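Local coordinates for tyrocidine synthetase 3 (Brevibacillus brevis, PDB 2JGP), which joins a peptidyl carrier domain to a condensation domain that probably forms a peptide bond during nonribosomal assembly of the antibiotic tyrocidine, at residues F86-S100 and R250-F263. Sequence-based numbering, arbitrary orientation.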
loop_
_atom_site.group_PDB
_atom_site.type_symbol
_atom_site.label_atom_id
_atom_site.label_comp_id
_atom_site.label_asym_id
_atom_site.label_seq_id
_atom_site.Cartn_x
_atom_site.Cartn_y
_atom_site.Cartn_z
ATOM N N PHE A 86 5.368 15.622 -12.278
ATOM C CA PHE A 86 4.659 14.802 -11.279
ATOM C C PHE A 86 3.441 15.498 -10.670
ATOM O O PHE A 86 2.713 14.897 -9.883
ATOM C CB PHE A 86 5.609 14.410 -10.137
ATOM C CG PHE A 86 6.628 13.395 -10.525
ATOM C CD1 PHE A 86 7.831 13.781 -11.104
ATOM C CD2 PHE A 86 6.393 12.047 -10.312
ATOM C CE1 PHE A 86 8.771 12.842 -11.459
ATOM C CE2 PHE A 86 7.339 11.099 -10.671
ATOM C CZ PHE A 86 8.525 11.496 -11.245
ATOM N N SER A 87 3.227 16.758 -11.025
ATOM C CA SER A 87 2.151 17.552 -10.446
ATOM C C SER A 87 0.782 17.098 -10.950
ATOM O O SER A 87 0.580 16.939 -12.153
ATOM C CB SER A 87 2.359 19.028 -10.784
ATOM O OG SER A 87 1.242 19.804 -10.402
ATOM N N ILE A 88 -0.144 16.894 -10.019
ATOM C CA ILE A 88 -1.515 16.504 -10.345
ATOM C C ILE A 88 -2.457 17.677 -10.078
ATOM O O ILE A 88 -2.636 18.087 -8.927
ATOM C CB ILE A 88 -1.962 15.283 -9.517
ATOM C CG1 ILE A 88 -1.029 14.099 -9.763
ATOM C CG2 ILE A 88 -3.386 14.888 -9.871
ATOM C CD1 ILE A 88 -1.281 12.935 -8.836
ATOM N N GLU A 89 -3.047 18.213 -11.146
ATOM C CA GLU A 89 -3.943 19.366 -11.061
ATOM C C GLU A 89 -5.334 19.003 -11.604
ATOM O O GLU A 89 -5.472 18.018 -12.339
ATOM C CB GLU A 89 -3.365 20.530 -11.871
ATOM C CG GLU A 89 -1.934 20.908 -11.495
ATOM C CD GLU A 89 -1.849 21.594 -10.150
ATOM O OE1 GLU A 89 -1.493 20.926 -9.151
ATOM O OE2 GLU A 89 -2.148 22.808 -10.086
ATOM N N PRO A 90 -6.369 19.794 -11.247
ATOM C CA PRO A 90 -7.707 19.564 -11.804
ATOM C C PRO A 90 -7.701 19.555 -13.331
ATOM O O PRO A 90 -7.070 20.409 -13.949
ATOM C CB PRO A 90 -8.522 20.752 -11.276
ATOM C CG PRO A 90 -7.819 21.175 -10.048
ATOM C CD PRO A 90 -6.361 20.932 -10.311
ATOM N N VAL A 91 -8.389 18.587 -13.926
ATOM C CA VAL A 91 -8.358 18.406 -15.378
ATOM C C VAL A 91 -9.564 19.051 -16.057
ATOM O O VAL A 91 -10.593 19.271 -15.428
ATOM C CB VAL A 91 -8.286 16.912 -15.754
ATOM C CG1 VAL A 91 -7.048 16.278 -15.128
ATOM C CG2 VAL A 91 -9.546 16.180 -15.319
ATOM N N GLN A 92 -9.420 19.348 -17.345
ATOM C CA GLN A 92 -10.511 19.910 -18.138
ATOM C C GLN A 92 -11.632 18.884 -18.303
ATOM O O GLN A 92 -11.367 17.691 -18.462
ATOM C CB GLN A 92 -10.008 20.354 -19.515
ATOM C CG GLN A 92 -8.904 21.422 -19.464
ATOM C CD GLN A 92 -9.178 22.613 -20.368
ATOM O OE1 GLN A 92 -8.341 22.985 -21.196
ATOM N NE2 GLN A 92 -10.355 23.222 -20.211
ATOM N N LYS A 93 -12.875 19.359 -18.263
ATOM C CA LYS A 93 -14.039 18.489 -18.382
ATOM C C LYS A 93 -14.036 17.759 -19.722
ATOM O O LYS A 93 -13.696 18.336 -20.757
ATOM C CB LYS A 93 -15.343 19.279 -18.212
ATOM C CG LYS A 93 -16.605 18.415 -18.329
ATOM C CD LYS A 93 -17.820 19.061 -17.672
ATOM C CE LYS A 93 -19.055 18.170 -17.796
ATOM N NZ LYS A 93 -20.099 18.470 -16.765
ATOM N N GLN A 94 -14.419 16.487 -19.685
ATOM C CA GLN A 94 -14.371 15.620 -20.853
ATOM C C GLN A 94 -15.514 14.603 -20.759
ATOM O O GLN A 94 -16.055 14.375 -19.676
ATOM C CB GLN A 94 -13.001 14.929 -20.911
ATOM C CG GLN A 94 -12.362 14.857 -22.291
ATOM C CD GLN A 94 -12.116 16.227 -22.924
ATOM O OE1 GLN A 94 -12.655 16.533 -23.985
ATOM N NE2 GLN A 94 -11.300 17.048 -22.274
ATOM N N ALA A 95 -15.895 14.017 -21.894
ATOM C CA ALA A 95 -16.994 13.045 -21.937
ATOM C C ALA A 95 -16.652 11.791 -21.141
ATOM O O ALA A 95 -17.495 11.249 -20.423
ATOM C CB ALA A 95 -17.325 12.682 -23.393
ATOM N N TYR A 96 -15.409 11.339 -21.277
ATOM C CA TYR A 96 -14.890 10.193 -20.546
ATOM C C TYR A 96 -13.479 10.511 -20.099
ATOM O O TYR A 96 -12.845 11.425 -20.628
ATOM C CB TYR A 96 -14.833 8.950 -21.436
ATOM C CG TYR A 96 -16.136 8.553 -22.073
ATOM C CD1 TYR A 96 -16.456 8.980 -23.357
ATOM C CD2 TYR A 96 -17.035 7.720 -21.413
ATOM C CE1 TYR A 96 -17.644 8.609 -23.961
ATOM C CE2 TYR A 96 -18.229 7.342 -22.009
ATOM C CZ TYR A 96 -18.525 7.792 -23.285
ATOM O OH TYR A 96 -19.696 7.431 -23.887
ATOM N N TYR A 97 -12.979 9.737 -19.143
ATOM C CA TYR A 97 -11.622 9.913 -18.639
ATOM C C TYR A 97 -10.882 8.584 -18.690
ATOM O O TYR A 97 -11.499 7.527 -18.537
ATOM C CB TYR A 97 -11.658 10.470 -17.220
ATOM C CG TYR A 97 -12.418 11.770 -17.125
ATOM C CD1 TYR A 97 -13.786 11.784 -16.876
ATOM C CD2 TYR A 97 -11.771 12.987 -17.307
ATOM C CE1 TYR A 97 -14.491 12.978 -16.801
ATOM C CE2 TYR A 97 -12.462 14.188 -17.231
ATOM C CZ TYR A 97 -13.820 14.177 -16.983
ATOM O OH TYR A 97 -14.498 15.368 -16.908
ATOM N N PRO A 98 -9.553 8.627 -18.901
ATOM C CA PRO A 98 -8.845 7.357 -18.908
ATOM C C PRO A 98 -8.965 6.656 -17.560
ATOM O O PRO A 98 -9.096 7.315 -16.524
ATOM C CB PRO A 98 -7.386 7.759 -19.183
ATOM C CG PRO A 98 -7.294 9.195 -18.770
ATOM C CD PRO A 98 -8.641 9.774 -19.076
ATOM N N VAL A 99 -8.938 5.329 -17.575
ATOM C CA VAL A 99 -8.761 4.576 -16.341
ATOM C C VAL A 99 -7.295 4.606 -15.925
ATOM O O VAL A 99 -6.413 4.812 -16.756
ATOM C CB VAL A 99 -9.230 3.116 -16.480
ATOM C CG1 VAL A 99 -10.720 3.072 -16.749
ATOM C CG2 VAL A 99 -8.454 2.397 -17.580
ATOM N N SER A 100 -7.046 4.437 -14.630
ATOM C CA SER A 100 -5.695 4.196 -14.148
ATOM C C SER A 100 -5.239 2.803 -14.589
ATOM O O SER A 100 -6.056 1.963 -14.997
ATOM C CB SER A 100 -5.647 4.307 -12.633
ATOM O OG SER A 100 -6.440 3.302 -12.035
ATOM N N ARG A 250 -9.880 18.925 -3.115
ATOM C CA ARG A 250 -9.237 19.674 -4.195
ATOM C C ARG A 250 -9.078 18.848 -5.462
ATOM O O ARG A 250 -9.274 19.351 -6.571
ATOM C CB ARG A 250 -7.847 20.166 -3.764
ATOM C CG ARG A 250 -7.106 20.879 -4.888
ATOM C CD ARG A 250 -5.821 21.549 -4.457
ATOM N NE ARG A 250 -5.291 22.311 -5.585
ATOM C CZ ARG A 250 -4.517 21.820 -6.554
ATOM N NH1 ARG A 250 -4.120 20.554 -6.547
ATOM N NH2 ARG A 250 -4.119 22.616 -7.539
ATOM N N ILE A 251 -8.691 17.589 -5.279
ATOM C CA ILE A 251 -8.304 16.716 -6.368
ATOM C C ILE A 251 -9.169 15.458 -6.333
ATOM O O ILE A 251 -9.493 14.948 -5.258
ATOM C CB ILE A 251 -6.794 16.349 -6.248
ATOM C CG1 ILE A 251 -5.917 17.613 -6.293
ATOM C CG2 ILE A 251 -6.368 15.395 -7.335
ATOM C CD1 ILE A 251 -5.980 18.375 -7.612
ATOM N N GLN A 252 -9.543 14.974 -7.519
ATOM C CA GLN A 252 -10.356 13.757 -7.616
ATOM C C GLN A 252 -9.616 12.646 -8.345
ATOM O O GLN A 252 -8.552 12.861 -8.921
ATOM C CB GLN A 252 -11.707 14.053 -8.275
ATOM C CG GLN A 252 -12.821 14.354 -7.268
ATOM C CD GLN A 252 -13.333 13.110 -6.556
ATOM O OE1 GLN A 252 -12.873 11.985 -6.815
ATOM N NE2 GLN A 252 -14.289 13.304 -5.643
ATOM N N TYR A 253 -10.164 11.433 -8.292
ATOM C CA TYR A 253 -9.481 10.285 -8.889
ATOM C C TYR A 253 -9.208 10.488 -10.378
ATOM O O TYR A 253 -8.131 10.151 -10.857
ATOM C CB TYR A 253 -10.251 8.974 -8.679
ATOM C CG TYR A 253 -9.394 7.762 -8.957
ATOM C CD1 TYR A 253 -8.519 7.281 -7.996
ATOM C CD2 TYR A 253 -9.426 7.119 -10.194
ATOM C CE1 TYR A 253 -7.708 6.192 -8.241
ATOM C CE2 TYR A 253 -8.625 6.022 -10.446
ATOM C CZ TYR A 253 -7.765 5.558 -9.465
ATOM O OH TYR A 253 -6.966 4.462 -9.697
ATOM N N LYS A 254 -10.160 11.059 -11.109
ATOM C CA LYS A 254 -9.976 11.247 -12.555
ATOM C C LYS A 254 -8.790 12.170 -12.862
ATOM O O LYS A 254 -8.146 12.022 -13.898
ATOM C CB LYS A 254 -11.255 11.761 -13.225
ATOM C CG LYS A 254 -11.682 13.177 -12.869
ATOM C CD LYS A 254 -13.035 13.463 -13.510
ATOM C CE LYS A 254 -13.401 14.931 -13.449
ATOM N NZ LYS A 254 -13.626 15.399 -12.060
ATOM N N ASP A 255 -8.504 13.101 -11.950
ATOM C CA ASP A 255 -7.341 13.984 -12.077
ATOM C C ASP A 255 -6.055 13.161 -12.003
ATOM O O ASP A 255 -5.127 13.358 -12.799
ATOM C CB ASP A 255 -7.332 15.053 -10.973
ATOM C CG ASP A 255 -8.557 15.955 -11.004
ATOM O OD1 ASP A 255 -9.032 16.307 -12.110
ATOM O OD2 ASP A 255 -9.028 16.348 -9.908
ATOM N N PHE A 256 -6.005 12.243 -11.041
ATOM C CA PHE A 256 -4.887 11.313 -10.917
ATOM C C PHE A 256 -4.762 10.436 -12.160
ATOM O O PHE A 256 -3.664 10.261 -12.679
ATOM C CB PHE A 256 -5.033 10.434 -9.656
ATOM C CG PHE A 256 -4.166 9.203 -9.665
ATOM C CD1 PHE A 256 -2.795 9.297 -9.436
ATOM C CD2 PHE A 256 -4.716 7.950 -9.889
ATOM C CE1 PHE A 256 -2.000 8.172 -9.449
ATOM C CE2 PHE A 256 -3.930 6.825 -9.903
ATOM C CZ PHE A 256 -2.570 6.925 -9.683
ATOM N N ALA A 257 -5.883 9.879 -12.629
ATOM C CA ALA A 257 -5.879 9.003 -13.814
ATOM C C ALA A 257 -5.408 9.707 -15.093
ATOM O O ALA A 257 -4.623 9.149 -15.876
ATOM C CB ALA A 257 -7.266 8.377 -14.022
ATOM N N VAL A 258 -5.876 10.932 -15.303
ATOM C CA VAL A 258 -5.427 11.726 -16.444
ATOM C C VAL A 258 -3.931 12.007 -16.326
ATOM O O VAL A 258 -3.196 11.876 -17.305
ATOM C CB VAL A 258 -6.210 13.046 -16.580
ATOM C CG1 VAL A 258 -5.586 13.925 -17.659
ATOM C CG2 VAL A 258 -7.673 12.757 -16.918
ATOM N N TRP A 259 -3.479 12.382 -15.130
ATOM C CA TRP A 259 -2.050 12.600 -14.895
ATOM C C TRP A 259 -1.239 11.346 -15.211
ATOM O O TRP A 259 -0.221 11.419 -15.893
ATOM C CB TRP A 259 -1.749 13.053 -13.452
ATOM C CG TRP A 259 -0.286 12.936 -13.157
ATOM C CD1 TRP A 259 0.691 13.822 -13.494
ATOM C CD2 TRP A 259 0.379 11.822 -12.544
ATOM N NE1 TRP A 259 1.919 13.346 -13.108
ATOM C CE2 TRP A 259 1.759 12.120 -12.522
ATOM C CE3 TRP A 259 -0.059 10.605 -12.001
ATOM C CZ2 TRP A 259 2.704 11.249 -11.979
ATOM C CZ3 TRP A 259 0.882 9.738 -11.459
ATOM C CH2 TRP A 259 2.245 10.065 -11.451
ATOM N N GLN A 260 -1.688 10.193 -14.722
ATOM C CA GLN A 260 -0.934 8.960 -14.930
ATOM C C GLN A 260 -0.765 8.670 -16.426
ATOM O O GLN A 260 0.314 8.265 -16.870
ATOM C CB GLN A 260 -1.604 7.788 -14.208
ATOM C CG GLN A 260 -0.736 6.549 -14.084
ATOM C CD GLN A 260 -1.525 5.369 -13.574
ATOM O OE1 GLN A 260 -2.509 4.972 -14.194
ATOM N NE2 GLN A 260 -1.110 4.808 -12.433
ATOM N N GLN A 261 -1.815 8.909 -17.212
ATOM C CA GLN A 261 -1.730 8.713 -18.666
ATOM C C GLN A 261 -0.738 9.682 -19.321
ATOM O O GLN A 261 0.095 9.271 -20.127
ATOM C CB GLN A 261 -3.099 8.868 -19.320
ATOM C CG GLN A 261 -3.093 8.580 -20.812
ATOM C CD GLN A 261 -4.447 8.785 -21.436
ATOM O OE1 GLN A 261 -5.006 9.882 -21.384
ATOM N NE2 GLN A 261 -4.981 7.732 -22.043
ATOM N N GLU A 262 -0.834 10.962 -18.979
ATOM C CA GLU A 262 0.108 11.964 -19.479
ATOM C C GLU A 262 1.532 11.615 -19.077
ATOM O O GLU A 262 2.444 11.644 -19.904
ATOM C CB GLU A 262 -0.236 13.352 -18.939
ATOM C CG GLU A 262 -1.527 13.928 -19.499
ATOM C CD GLU A 262 -1.995 15.165 -18.753
ATOM O OE1 GLU A 262 -2.878 15.868 -19.285
ATOM O OE2 GLU A 262 -1.489 15.431 -17.637
ATOM N N PHE A 263 1.703 11.274 -17.799
ATOM C CA PHE A 263 3.012 10.955 -17.245
ATOM C C PHE A 263 3.676 9.792 -17.976
ATOM O O PHE A 263 4.894 9.787 -18.160
ATOM C CB PHE A 263 2.884 10.624 -15.758
ATOM C CG PHE A 263 4.192 10.371 -15.085
ATOM C CD1 PHE A 263 5.085 11.414 -14.864
ATOM C CD2 PHE A 263 4.539 9.093 -14.671
ATOM C CE1 PHE A 263 6.294 11.183 -14.250
ATOM C CE2 PHE A 263 5.750 8.859 -14.052
ATOM C CZ PHE A 263 6.626 9.908 -13.838
HETATM O O HOH W 1 -4.015 15.946 -13.378
HETATM O O HOH W 2 -4.431 6.657 -16.970
#
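The hydroxyl of Y253 is gripped from two directions: S100 donates from OG to Y253 OH at 2.7 Å, and the same OH is hydrogen-bonded to M370 O. S100 OG sits between its own backbone N and carbonyl carbon (chi1 64°), which directs it at the edge of the tyrosine ring, in its plane. In this condensation domain, residues 86-100 run along helix 253-263 into the short strand 97-98, which pairs with strand 160-165. An aspartate suits the first turn, where its charge probably favours the helix N-terminus: D255 OD1 takes the backbone N of V91 at 3.0 Å, from above the carboxylate plane, while OD2 receives the N of Q252, the N-cap residue. One turn on, W259 offers a broad face to I88, whose CG1 lies 3.7 Å from W259 CG in a CH-pi contact; the indole NE1 is spent on the carbonyl of V85. Further along, F86 sets its ring obliquely against F263, planes at 50°. Towards the strand, K254 lays its aliphatic chain over the centre of the Y97 ring, CD standing 3.5 Å above its plane, and carries its ammonium on to E148; Y97 OH in turn accepts the N of Q94, closing the loop. Before the helix starts, R250 NH2 meets E89 OE2 at 3.2 Å, sharing its guanidinium with D363. Water 2 bridges V99 O and A257 O, donating to both.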